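PDB 3IF5: salt-tolerant glutaminase from Micrococcus luteus, which probably catalyses the hydrolysis of L-glutamine to L-glutamate and ammonium, working as a homotetramer. Local coordinates for residues A[39-44]-A[275-280]. Sequence-based numbering, arbitrary orientation.
Sequences FGIALA and IGVFSP
Residues 40-44 and 275-278 run antiparallel, their axes 4.7 Å apart at closest, with Gly40-Phe278 and Ala42-Gly276 as hydrogen-bonded pairs alternating with the non-hydrogen-bonded pairs Ile41-Val277 and Leu43-Ile275. Gly40 and Phe278 exchange two backbone bonds, Gly40 N to Phe278 O at 2.9 Å and Phe278 N to Gly40 O at 2.8 Å. Gly276 N likewise reaches Ala42 O at 2.9 Å, while the return bond from Ala42 N to Gly276 O is less sure.

On the face bearing Ile41, Leu43, Ile275 and Val277, the beta-branched Ile41, Ile275 and Val277 suit the extended backbone, Leu43 adds bulk, and together they give an apolar surface. Leu43 and Ile275 lie side by side, CD2 of Leu43 resting 3.8 Å from CG1 of Ile275. Farther along, Val277 CG1 lies anti to its own backbone nitrogen (chi1 -164°), which sets it over Gly40 O at 3.5 Å and beside the Phe39 ring, whose CE1 is 3.8 Å from that methyl. The ring presents its edge to the neighbouring strand: Phe39 CD1 stands 3.1 Å from Phe278 O, which lies in the ring plane, where the slightly positive C-H rim suits an oxygen. Ser279 CB meets the same ring obliquely, while its hydroxyl is hydrogen-bonded to Arg290.

The reverse face is nearly bare of side chains, with glycine at 40 and 276 and a mere methyl at Ala42, which packs against Val201 and Ala205; Phe278 is the bulky exception, its ring stacked on Phe60.

Both strands are interior members of the five-stranded antiparallel sheet of the beta-lactamase-like glutaminase domain, with strand 50-54 pairing beyond 40-44 and strand 264-269 beyond 273-278. Helices 4-16 and 289-302 pack on the aliphatic face, Leu298 touching both Leu43 and Ile275, and helix 201-212 covers Ala42 and Phe278 on the other.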
loop_
_atom_site.group_PDB
_atom_site.type_symbol
_atom_site.label_atom_id
_atom_site.label_comp_id
_atom_site.label_asym_id
_atom_site.label_seq_id
_atom_site.Cartn_x
_atom_site.Cartn_y
_atom_site.Cartn_z
ATOM N N PHE A 39 17.293 -10.700 -20.872
ATOM C CA PHE A 39 16.916 -9.870 -19.733
ATOM C C PHE A 39 16.251 -8.559 -20.155
ATOM O O PHE A 39 16.890 -7.698 -20.756
ATOM C CB PHE A 39 18.162 -9.605 -18.879
ATOM C CG PHE A 39 17.905 -8.790 -17.638
ATOM C CD1 PHE A 39 16.689 -8.878 -16.964
ATOM C CD2 PHE A 39 18.900 -7.968 -17.117
ATOM C CE1 PHE A 39 16.470 -8.156 -15.786
ATOM C CE2 PHE A 39 18.690 -7.248 -15.945
ATOM C CZ PHE A 39 17.467 -7.346 -15.277
ATOM N N GLY A 40 14.967 -8.417 -19.833
ATOM C CA GLY A 40 14.236 -7.211 -20.184
ATOM C C GLY A 40 13.423 -6.593 -19.054
ATOM O O GLY A 40 13.024 -7.279 -18.110
ATOM N N ILE A 41 13.182 -5.286 -19.153
ATOM C CA ILE A 41 12.416 -4.547 -18.151
ATOM C C ILE A 41 11.478 -3.580 -18.853
ATOM O O ILE A 41 11.816 -3.032 -19.896
ATOM C CB ILE A 41 13.316 -3.697 -17.239
ATOM C CG1 ILE A 41 14.435 -4.543 -16.645
ATOM C CG2 ILE A 41 12.481 -3.106 -16.110
ATOM C CD1 ILE A 41 15.301 -3.792 -15.621
ATOM N N ALA A 42 10.308 -3.354 -18.273
ATOM C CA ALA A 42 9.347 -2.434 -18.861
ATOM C C ALA A 42 8.497 -1.800 -17.777
ATOM O O ALA A 42 8.037 -2.487 -16.860
ATOM C CB ALA A 42 8.457 -3.167 -19.867
ATOM N N LEU A 43 8.310 -0.484 -17.878
ATOM C CA LEU A 43 7.493 0.258 -16.928
ATOM C C LEU A 43 6.382 0.954 -17.694
ATOM O O LEU A 43 6.641 1.662 -18.663
ATOM C CB LEU A 43 8.311 1.330 -16.209
ATOM C CG LEU A 43 9.609 0.956 -15.497
ATOM C CD1 LEU A 43 10.031 2.146 -14.641
ATOM C CD2 LEU A 43 9.419 -0.277 -14.631
ATOM N N ALA A 44 5.143 0.759 -17.263
ATOM C CA ALA A 44 4.022 1.414 -17.927
ATOM C C ALA A 44 3.417 2.444 -16.982
ATOM O O ALA A 44 3.151 2.148 -15.814
ATOM C CB ALA A 44 2.974 0.378 -18.344
ATOM N N ILE A 275 4.834 -2.798 -13.738
ATOM C CA ILE A 275 6.177 -3.276 -14.031
ATOM C C ILE A 275 6.156 -4.654 -14.678
ATOM O O ILE A 275 5.302 -5.482 -14.384
ATOM C CB ILE A 275 7.055 -3.392 -12.764
ATOM C CG1 ILE A 275 7.174 -2.034 -12.073
ATOM C CG2 ILE A 275 8.434 -3.927 -13.149
ATOM C CD1 ILE A 275 8.242 -1.996 -10.983
ATOM N N GLY A 276 7.119 -4.878 -15.560
ATOM C CA GLY A 276 7.261 -6.157 -16.222
ATOM C C GLY A 276 8.752 -6.425 -16.280
ATOM O O GLY A 276 9.524 -5.551 -16.692
ATOM N N VAL A 277 9.179 -7.605 -15.851
ATOM C CA VAL A 277 10.600 -7.951 -15.894
ATOM C C VAL A 277 10.719 -9.370 -16.389
ATOM O O VAL A 277 9.881 -10.212 -16.083
ATOM C CB VAL A 277 11.276 -7.902 -14.515
ATOM C CG1 VAL A 277 12.790 -7.892 -14.694
ATOM C CG2 VAL A 277 10.812 -6.694 -13.736
ATOM N N PHE A 278 11.769 -9.637 -17.151
ATOM C CA PHE A 278 11.981 -10.969 -17.689
ATOM C C PHE A 278 13.440 -11.366 -17.589
ATOM O O PHE A 278 14.331 -10.608 -17.970
ATOM C CB PHE A 278 11.516 -11.027 -19.145
ATOM C CG PHE A 278 11.877 -12.307 -19.852
ATOM C CD1 PHE A 278 11.484 -13.538 -19.338
ATOM C CD2 PHE A 278 12.613 -12.278 -21.033
ATOM C CE1 PHE A 278 11.815 -14.726 -19.995
ATOM C CE2 PHE A 278 12.954 -13.452 -21.697
ATOM C CZ PHE A 278 12.555 -14.684 -21.182
ATOM N N SER A 279 13.673 -12.563 -17.061
ATOM C CA SER A 279 15.013 -13.101 -16.902
ATOM C C SER A 279 14.838 -14.524 -16.398
ATOM O O SER A 279 14.552 -14.737 -15.218
ATOM C CB SER A 279 15.811 -12.271 -15.895
ATOM O OG SER A 279 17.148 -12.738 -15.805
ATOM N N PRO A 280 15.010 -15.513 -17.293
ATOM C CA PRO A 280 14.897 -16.967 -17.112
ATOM C C PRO A 280 15.417 -17.660 -15.848
ATOM O O PRO A 280 14.743 -18.538 -15.314
ATOM C CB PRO A 280 15.572 -17.519 -18.371
ATOM C CG PRO A 280 15.205 -16.502 -19.395
ATOM C CD PRO A 280 15.465 -15.204 -18.663
#